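Local coordinates for protein myosin regulatory light chain (Physarum polycephalum, PDB 2BL0) that binds a calcium ion in an EF-hand loop and, as a regulatory light chain, forms part of the regulatory domain of myosin II, at residues E10-F15 and P62-M67; N49-D52 and K58-F61; D103-L108 and H115-F120. All blocks are in the same frame, centred on the assembly; numbering follows the deposited sequence.

Contact 1. Residues E10-F15 and P62-M67; sequences EAFELF and PEFLSM. With CA (calcium ion), chain E.
Phe12, Phe15 and Phe64 form a buried aromatic contact between helix 3-15 and helix 61-72. Phe64 carries most of it from its side. Phe12 CD1 lies 3.7 Å from Phe64 CB and nearly as close to the start of the Phe64 ring. In return, Phe64 CD2 comes within 3.9 Å of Phe12 CB. Each ring thus lies beside the base of the other, and the two side chains slide past one another in opposite directions. The pair is oblique, with the planes inclined at 50° and the centroids 5.6 Å apart. Both rings leave their helices with CG anti to the backbone N (Phe12 chi1 -177°), which lays each ring alongside the other side chain.

The contact lies in the N-terminal pair of EF-hands. It joins the first helix of the first hand to the last helix of the second. Phe15, three residues after Phe12 and so on the same side of the helix, adds to it with its ring edge toward Phe64: Phe15 CE2 is 4.0 Å from Phe64 CZ. These two side chains cross at about a right angle. Ile23 of strand 22-24 touches both Phe12 and Phe15, and the Phe61 ring meets that of Phe12 edge-to-face. Glu63, next to Phe64 in the chain, binds the calcium ion with both carboxylate oxygens, OE1 at 2.5 Å and OE2 at 2.4 Å.

Contact 2. Residues N49-D52 and K58-F61; sequences NEAD and KIQF. With CA (calcium ion), chain E.
Asp52 OD1 and Lys58 O grip the same calcium ion from the two segments, each at 2.3 Å. Thr54, Asn56 and Glu63 supply the other four oxygens of the site. Asp52 OD1 and Lys58 O lie 3.1 Å apart. Both are acceptors, and it is the shared metal that brings them together. These are positions 1 and 7 of the canonical EF-hand loop, one giving a carboxylate oxygen and the other a backbone carbonyl. The Asp52 carboxylate reaches inward with CG anti to the backbone N (chi1 -179°). Its second oxygen, OD2, accepts a hydrogen bond from Gly57 N, which helps to fix the turn of the carboxylate. The ammonium end of Lys58 takes no part in binding the metal.

Beside the metal, the contact is apolar. Ile59 CD1 meets Ala51 CB at 3.5 Å. Ile59 CG2 reaches the same methyl at 4.0 Å, so the isoleucine bears on it with both of its branches. Ile59 CG1 runs alongside the start of Asp52, 4.0 Å from Asp52 CB. This closes the loop at its base, where helix 41-51 ends and the chain returns.

Aromatic packing from the chain of another protein reaches Ala51 and Ile59. Ile59 also pairs through its backbone with Ile23, which joins strand 58-60 to the antiparallel strand 22-24 of the first hand. Its side chain touches Phe64 of helix 61-72, while Ala51 packs on Met67 of that helix.

Contact 3. Residues D103-L108 and H115-F120; sequences DALLNL and HEFAEF
The Phe117 ring has the methyl Leu106 CD2 over one face and the methyl Leu105 CD1 at its edge, near the ring plane. This contact joins two EF-hands of the C-terminal pair. Helix 98-107 closes the first of them, and after a short linker helix 114-124 opens the second. The two helix segments run roughly antiparallel, with 143° between their directions, and their axes come no closer than 10.8 Å. Large side chains span that distance.

Leu106 CD2 makes a CH-pi contact with Phe117. It sits 3.7 Å from the ring centroid and 29° off the ring normal. The methyl is displaced toward the rim, and its nearest ring atom is Phe117 CG at 3.3 Å, which is tight. Both side-chain torsions of Leu106 are turned the same way (chi2 -74°), a less common leucine rotamer, and this carries CD2 over the ring. Leu105 CD1 approaches Phe117 CE1 at 3.9 Å, so two successive leucines hold the ring from two directions. Both leucines cross the phenylalanine at about a right angle. With an alanine in place of Phe117, Leu106 CD2 would probably lose the ring face beneath it, and a gap is likely to open beside Leu105 CD1.

Gln102 of helix 98-107 also touches Phe117. The linker is tied back by backbone hydrogen bonding between Leu105 and Leu112. Another protein chain binds here too: its apolar side chains pack on Leu105 and Phe120, and its basic side chains form salt bridges with Glu116 and Glu119. Close to the helix backbone, Leu106 CD2 also touches Phe117 CB, at 3.5 Å.

In the fold
All three contacts are largely buried, but they differ in chemistry. Contacts 1 and 2 belong to the N-terminal EF-hand pair and touch directly, with centres 9 Å apart. Contact 2 is nested inside the chain loop that contact 1 closes, and strand 58-60 runs straight into helix 61-72. Both reach the same calcium ion: Glu63 OE1 of contact 1 lies 3.0 Å from Lys58 O of contact 2. Contact 1 joins the two hands through aromatic rings; contact 2 closes one loop through metal and apolar groups. Contact 3 lies in the other pair, across the chain's centre, about 32 Å from contact 1 between centres. Like contact 1 it joins two hands, here by leucine against phenylalanine.

Contact 1. Residues E10-F15 and P62-M67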
loop_
_atom_site.group_PDB
_atom_site.type_symbol
_atom_site.label_atom_id
_atom_site.label_comp_id
_atom_site.label_asym_id
_atom_site.label_seq_id
_atom_site.Cartn_x
_atom_site.Cartn_y
_atom_site.Cartn_z
ATOM N N GLU C 10 -16.426 -7.299 -22.567
ATOM C CA GLU C 10 -15.863 -8.146 -23.612
ATOM C C GLU C 10 -16.360 -9.587 -23.467
ATOM O O GLU C 10 -16.733 -10.215 -24.445
ATOM C CB GLU C 10 -14.325 -8.073 -23.608
ATOM C CG GLU C 10 -13.792 -6.754 -24.139
ATOM C CD GLU C 10 -12.312 -6.526 -23.878
ATOM O OE1 GLU C 10 -11.673 -7.359 -23.209
ATOM O OE2 GLU C 10 -11.784 -5.489 -24.352
ATOM N N ALA C 11 -16.399 -10.090 -22.235
ATOM C CA ALA C 11 -16.883 -11.439 -21.962
ATOM C C ALA C 11 -18.344 -11.564 -22.321
ATOM O O ALA C 11 -18.754 -12.531 -22.950
ATOM C CB ALA C 11 -16.673 -11.804 -20.516
ATOM N N PHE C 12 -19.152 -10.597 -21.879
ATOM C CA PHE C 12 -20.573 -10.610 -22.187
ATOM C C PHE C 12 -20.784 -10.659 -23.715
ATOM O O PHE C 12 -21.648 -11.384 -24.228
ATOM C CB PHE C 12 -21.253 -9.376 -21.593
ATOM C CG PHE C 12 -22.742 -9.348 -21.806
ATOM C CD1 PHE C 12 -23.590 -9.983 -20.919
ATOM C CD2 PHE C 12 -23.277 -8.699 -22.907
ATOM C CE1 PHE C 12 -24.973 -9.959 -21.126
ATOM C CE2 PHE C 12 -24.645 -8.679 -23.135
ATOM C CZ PHE C 12 -25.492 -9.309 -22.230
ATOM N N GLU C 13 -20.001 -9.863 -24.431
ATOM C CA GLU C 13 -20.090 -9.807 -25.888
ATOM C C GLU C 13 -19.800 -11.189 -26.494
ATOM O O GLU C 13 -20.469 -11.603 -27.437
ATOM C CB GLU C 13 -19.139 -8.749 -26.459
ATOM C CG GLU C 13 -19.620 -7.317 -26.264
ATOM C CD GLU C 13 -20.997 -7.087 -26.839
ATOM O OE1 GLU C 13 -21.141 -7.096 -28.075
ATOM O OE2 GLU C 13 -21.937 -6.927 -26.043
ATOM N N LEU C 14 -18.823 -11.904 -25.952
ATOM C CA LEU C 14 -18.515 -13.256 -26.448
ATOM C C LEU C 14 -19.671 -14.186 -26.163
ATOM O O LEU C 14 -19.991 -15.053 -26.978
ATOM C CB LEU C 14 -17.249 -13.845 -25.797
ATOM C CG LEU C 14 -15.891 -13.347 -26.260
ATOM C CD1 LEU C 14 -14.806 -14.270 -25.694
ATOM C CD2 LEU C 14 -15.791 -13.265 -27.785
ATOM N N PHE C 15 -20.325 -13.997 -25.015
ATOM C CA PHE C 15 -21.478 -14.814 -24.645
ATOM C C PHE C 15 -22.758 -14.423 -25.413
ATOM O O PHE C 15 -23.780 -15.117 -25.300
ATOM C CB PHE C 15 -21.749 -14.736 -23.139
ATOM C CG PHE C 15 -20.557 -15.105 -22.268
ATOM C CD1 PHE C 15 -19.544 -15.957 -22.729
ATOM C CD2 PHE C 15 -20.447 -14.592 -20.988
ATOM C CE1 PHE C 15 -18.461 -16.260 -21.945
ATOM C CE2 PHE C 15 -19.374 -14.906 -20.194
ATOM C CZ PHE C 15 -18.381 -15.740 -20.658
ATOM N N PRO C 62 -25.927 -4.784 -18.048
ATOM C CA PRO C 62 -25.874 -4.233 -16.679
ATOM C C PRO C 62 -26.172 -5.247 -15.565
ATOM O O PRO C 62 -25.607 -5.110 -14.483
ATOM C CB PRO C 62 -26.884 -3.101 -16.703
ATOM C CG PRO C 62 -26.898 -2.649 -18.171
ATOM C CD PRO C 62 -26.725 -3.928 -18.953
ATOM N N GLU C 63 -27.045 -6.218 -15.835
ATOM C CA GLU C 63 -27.358 -7.292 -14.887
ATOM C C GLU C 63 -26.152 -8.212 -14.676
ATOM O O GLU C 63 -25.803 -8.539 -13.554
ATOM C CB GLU C 63 -28.558 -8.092 -15.372
ATOM C CG GLU C 63 -29.883 -7.344 -15.310
ATOM C CD GLU C 63 -31.029 -8.170 -15.863
ATOM O OE1 GLU C 63 -30.967 -8.482 -17.050
ATOM O OE2 GLU C 63 -31.947 -8.604 -15.131
ATOM N N PHE C 64 -25.538 -8.639 -15.777
ATOM C CA PHE C 64 -24.324 -9.452 -15.753
ATOM C C PHE C 64 -23.220 -8.693 -15.010
ATOM O O PHE C 64 -22.553 -9.250 -14.148
ATOM C CB PHE C 64 -23.914 -9.757 -17.192
ATOM C CG PHE C 64 -22.607 -10.500 -17.335
ATOM C CD1 PHE C 64 -22.550 -11.866 -17.098
ATOM C CD2 PHE C 64 -21.444 -9.833 -17.723
ATOM C CE1 PHE C 64 -21.360 -12.567 -17.238
ATOM C CE2 PHE C 64 -20.243 -10.523 -17.868
ATOM C CZ PHE C 64 -20.199 -11.900 -17.622
ATOM N N LEU C 65 -23.039 -7.415 -15.361
ATOM C CA LEU C 65 -22.011 -6.568 -14.753
ATOM C C LEU C 65 -22.171 -6.464 -13.253
ATOM O O LEU C 65 -21.184 -6.610 -12.498
ATOM C CB LEU C 65 -22.041 -5.148 -15.339
ATOM C CG LEU C 65 -20.960 -4.193 -14.810
ATOM C CD1 LEU C 65 -19.580 -4.800 -15.074
ATOM C CD2 LEU C 65 -21.091 -2.802 -15.431
ATOM N N SER C 66 -23.392 -6.184 -12.804
ATOM C CA SER C 66 -23.662 -6.091 -11.376
ATOM C C SER C 66 -23.278 -7.399 -10.646
ATOM O O SER C 66 -22.654 -7.369 -9.562
ATOM C CB SER C 66 -25.131 -5.744 -11.111
ATOM O OG SER C 66 -25.394 -5.713 -9.704
ATOM N N MET C 67 -23.632 -8.528 -11.248
ATOM C CA MET C 67 -23.391 -9.836 -10.639
ATOM C C MET C 67 -21.903 -10.154 -10.563
ATOM O O MET C 67 -21.395 -10.541 -9.486
ATOM C CB MET C 67 -24.153 -10.928 -11.396
ATOM C CG MET C 67 -23.824 -12.357 -10.937
ATOM S SD MET C 67 -24.367 -13.555 -12.103
ATOM C CE MET C 67 -23.195 -13.319 -13.416
HETATM CA CA CA E . -33.303 -9.363 -17.004
#

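Contact 2. Residues N49-D52 and K58-F61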
loop_
_atom_site.group_PDB
_atom_site.type_symbol
_atom_site.label_atom_id
_atom_site.label_comp_id
_atom_site.label_asym_id
_atom_site.label_seq_id
_atom_site.Cartn_x
_atom_site.Cartn_y
_atom_site.Cartn_z
ATOM N N ASN C 49 -30.710 -17.312 -12.772
ATOM C CA ASN C 49 -31.499 -16.446 -11.924
ATOM C C ASN C 49 -30.605 -15.460 -11.182
ATOM O O ASN C 49 -31.025 -14.350 -10.937
ATOM C CB ASN C 49 -32.350 -17.261 -10.943
ATOM C CG ASN C 49 -33.432 -18.131 -11.641
ATOM O OD1 ASN C 49 -33.858 -19.134 -11.083
ATOM N ND2 ASN C 49 -33.872 -17.740 -12.845
ATOM N N GLU C 50 -29.376 -15.857 -10.837
ATOM C CA GLU C 50 -28.419 -14.938 -10.187
ATOM C C GLU C 50 -28.154 -13.751 -11.112
ATOM O O GLU C 50 -28.070 -12.592 -10.668
ATOM C CB GLU C 50 -27.064 -15.644 -9.934
ATOM C CG GLU C 50 -27.020 -16.562 -8.728
ATOM C CD GLU C 50 -25.731 -17.360 -8.601
ATOM O OE1 GLU C 50 -24.967 -17.481 -9.593
ATOM O OE2 GLU C 50 -25.486 -17.879 -7.485
ATOM N N ALA C 51 -28.001 -14.054 -12.401
ATOM C CA ALA C 51 -27.610 -13.047 -13.392
ATOM C C ALA C 51 -28.806 -12.210 -13.821
ATOM O O ALA C 51 -28.687 -11.002 -13.994
ATOM C CB ALA C 51 -26.997 -13.715 -14.592
ATOM N N ASP C 52 -29.956 -12.856 -13.965
ATOM C CA ASP C 52 -31.185 -12.209 -14.409
ATOM C C ASP C 52 -31.926 -11.602 -13.215
ATOM O O ASP C 52 -32.960 -12.111 -12.777
ATOM C CB ASP C 52 -32.068 -13.229 -15.135
ATOM C CG ASP C 52 -33.372 -12.625 -15.671
ATOM O OD1 ASP C 52 -33.419 -11.419 -16.005
ATOM O OD2 ASP C 52 -34.415 -13.323 -15.802
ATOM N N LYS C 58 -34.181 -12.696 -19.514
ATOM C CA LYS C 58 -33.149 -12.119 -20.381
ATOM C C LYS C 58 -32.089 -11.397 -19.541
ATOM O O LYS C 58 -32.419 -10.479 -18.813
ATOM C CB LYS C 58 -33.782 -11.115 -21.343
ATOM C CG LYS C 58 -34.760 -11.710 -22.365
ATOM C CD LYS C 58 -35.266 -10.615 -23.300
ATOM C CE LYS C 58 -36.199 -11.142 -24.358
ATOM N NZ LYS C 58 -37.583 -11.206 -23.874
ATOM N N ILE C 59 -30.826 -11.806 -19.632
ATOM C CA ILE C 59 -29.727 -11.189 -18.903
ATOM C C ILE C 59 -29.166 -10.053 -19.761
ATOM O O ILE C 59 -28.573 -10.308 -20.807
ATOM C CB ILE C 59 -28.583 -12.212 -18.611
ATOM C CG1 ILE C 59 -29.085 -13.441 -17.843
ATOM C CG2 ILE C 59 -27.430 -11.498 -17.846
ATOM C CD1 ILE C 59 -28.104 -14.610 -17.806
ATOM N N GLN C 60 -29.375 -8.813 -19.332
ATOM C CA GLN C 60 -28.787 -7.642 -19.990
ATOM C C GLN C 60 -27.355 -7.467 -19.497
ATOM O O GLN C 60 -27.016 -7.929 -18.413
ATOM C CB GLN C 60 -29.563 -6.362 -19.669
ATOM C CG GLN C 60 -31.100 -6.421 -19.786
ATOM C CD GLN C 60 -31.595 -6.883 -21.144
ATOM O OE1 GLN C 60 -32.628 -7.582 -21.229
ATOM N NE2 GLN C 60 -30.887 -6.498 -22.212
ATOM N N PHE C 61 -26.523 -6.749 -20.245
ATOM C CA PHE C 61 -25.187 -6.468 -19.750
ATOM C C PHE C 61 -25.172 -5.852 -18.334
ATOM O O PHE C 61 -24.434 -6.323 -17.489
ATOM C CB PHE C 61 -24.350 -5.604 -20.711
ATOM C CG PHE C 61 -23.013 -5.247 -20.139
ATOM C CD1 PHE C 61 -22.129 -6.253 -19.783
ATOM C CD2 PHE C 61 -22.664 -3.923 -19.876
ATOM C CE1 PHE C 61 -20.913 -5.963 -19.206
ATOM C CE2 PHE C 61 -21.438 -3.625 -19.304
ATOM C CZ PHE C 61 -20.561 -4.657 -18.962
HETATM CA CA CA E . -33.303 -9.363 -17.004
#

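Contact 3. Residues D103-L108 and H115-F120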
loop_
_atom_site.group_PDB
_atom_site.type_symbol
_atom_site.label_atom_id
_atom_site.label_comp_id
_atom_site.label_asym_id
_atom_site.label_seq_id
_atom_site.Cartn_x
_atom_site.Cartn_y
_atom_site.Cartn_z
ATOM N N ASP C 103 3.879 -14.087 7.772
ATOM C CA ASP C 103 3.779 -12.975 8.711
ATOM C C ASP C 103 3.139 -11.753 7.994
ATOM O O ASP C 103 2.260 -11.102 8.556
ATOM C CB ASP C 103 5.068 -12.720 9.551
ATOM C CG ASP C 103 6.338 -12.457 8.725
ATOM O OD1 ASP C 103 6.268 -11.704 7.692
ATOM O OD2 ASP C 103 7.507 -12.965 9.103
ATOM N N ALA C 104 3.459 -11.530 6.721
ATOM C CA ALA C 104 2.864 -10.414 5.965
ATOM C C ALA C 104 1.355 -10.554 5.731
ATOM O O ALA C 104 0.583 -9.664 6.047
ATOM C CB ALA C 104 3.561 -10.242 4.629
ATOM N N LEU C 105 0.932 -11.677 5.169
ATOM C CA LEU C 105 -0.485 -11.833 4.784
ATOM C C LEU C 105 -1.394 -12.054 5.997
ATOM O O LEU C 105 -2.594 -11.836 5.921
ATOM C CB LEU C 105 -0.644 -12.999 3.808
ATOM C CG LEU C 105 0.101 -12.848 2.484
ATOM C CD1 LEU C 105 -0.357 -13.929 1.493
ATOM C CD2 LEU C 105 -0.098 -11.463 1.882
ATOM N N LEU C 106 -0.823 -12.531 7.098
ATOM C CA LEU C 106 -1.594 -12.807 8.318
ATOM C C LEU C 106 -1.635 -11.616 9.268
ATOM O O LEU C 106 -2.488 -11.557 10.141
ATOM C CB LEU C 106 -1.041 -14.033 9.062
ATOM C CG LEU C 106 -1.472 -15.413 8.520
ATOM C CD1 LEU C 106 -2.926 -15.705 8.873
ATOM C CD2 LEU C 106 -1.290 -15.572 7.000
ATOM N N ASN C 107 -0.704 -10.681 9.130
ATOM C CA ASN C 107 -0.602 -9.588 10.110
ATOM C C ASN C 107 -0.917 -8.198 9.547
ATOM O O ASN C 107 -1.345 -7.304 10.294
ATOM C CB ASN C 107 0.790 -9.558 10.773
ATOM C CG ASN C 107 1.162 -10.877 11.489
ATOM O OD1 ASN C 107 2.348 -11.153 11.692
ATOM N ND2 ASN C 107 0.169 -11.653 11.905
ATOM N N LEU C 108 -0.667 -8.008 8.252
ATOM C CA LEU C 108 -0.830 -6.711 7.585
ATOM C C LEU C 108 -2.156 -6.632 6.841
ATOM O O LEU C 108 -2.823 -7.639 6.617
ATOM C CB LEU C 108 0.302 -6.459 6.573
ATOM C CG LEU C 108 1.642 -5.820 6.961
ATOM C CD1 LEU C 108 1.939 -5.803 8.472
ATOM C CD2 LEU C 108 2.736 -6.510 6.212
ATOM N N HIS C 115 -6.817 -20.617 7.818
ATOM C CA HIS C 115 -7.509 -21.492 6.835
ATOM C C HIS C 115 -7.528 -20.938 5.414
ATOM O O HIS C 115 -7.449 -21.707 4.460
ATOM C CB HIS C 115 -8.960 -21.770 7.262
ATOM N N GLU C 116 -7.712 -19.629 5.258
ATOM C CA GLU C 116 -7.588 -19.038 3.923
ATOM C C GLU C 116 -6.121 -19.120 3.516
ATOM O O GLU C 116 -5.823 -19.461 2.377
ATOM C CB GLU C 116 -8.053 -17.578 3.889
ATOM C CG GLU C 116 -9.531 -17.352 4.178
ATOM C CD GLU C 116 -9.852 -15.880 4.393
ATOM O OE1 GLU C 116 -8.989 -15.165 4.948
ATOM O OE2 GLU C 116 -10.958 -15.436 3.992
ATOM N N PHE C 117 -5.202 -18.877 4.469
ATOM C CA PHE C 117 -3.757 -18.900 4.172
ATOM C C PHE C 117 -3.314 -20.355 3.934
ATOM O O PHE C 117 -2.391 -20.609 3.147
ATOM C CB PHE C 117 -2.887 -18.231 5.275
ATOM C CG PHE C 117 -1.398 -18.133 4.908
ATOM C CD1 PHE C 117 -0.959 -17.255 3.883
ATOM C CD2 PHE C 117 -0.468 -18.979 5.525
ATOM C CE1 PHE C 117 0.386 -17.171 3.509
ATOM C CE2 PHE C 117 0.891 -18.906 5.168
ATOM C CZ PHE C 117 1.317 -18.017 4.150
ATOM N N ALA C 118 -4.041 -21.291 4.558
ATOM C CA ALA C 118 -3.830 -22.739 4.355
ATOM C C ALA C 118 -4.350 -23.202 2.988
ATOM O O ALA C 118 -3.708 -24.036 2.345
ATOM C CB ALA C 118 -4.501 -23.544 5.457
ATOM N N GLU C 119 -5.509 -22.703 2.558
ATOM C CA GLU C 119 -6.023 -23.046 1.204
ATOM C C GLU C 119 -5.067 -22.466 0.155
ATOM O O GLU C 119 -4.766 -23.093 -0.855
ATOM C CB GLU C 119 -7.458 -22.533 0.966
ATOM C CG GLU C 119 -8.555 -23.331 1.661
ATOM C CD GLU C 119 -9.915 -23.222 0.986
ATOM O OE1 GLU C 119 -10.739 -22.400 1.437
ATOM O OE2 GLU C 119 -10.173 -23.957 0.005
ATOM N N PHE C 120 -4.568 -21.268 0.422
ATOM C CA PHE C 120 -3.605 -20.595 -0.443
ATOM C C PHE C 120 -2.315 -21.409 -0.576
ATOM O O PHE C 120 -1.734 -21.521 -1.688
ATOM C CB PHE C 120 -3.284 -19.192 0.091
ATOM C CG PHE C 120 -2.176 -18.511 -0.654
ATOM C CD1 PHE C 120 -0.963 -18.224 -0.032
ATOM C CD2 PHE C 120 -2.340 -18.173 -1.990
ATOM C CE1 PHE C 120 0.058 -17.608 -0.745
ATOM C CE2 PHE C 120 -1.329 -17.556 -2.700
ATOM C CZ PHE C 120 -0.125 -17.271 -2.071
#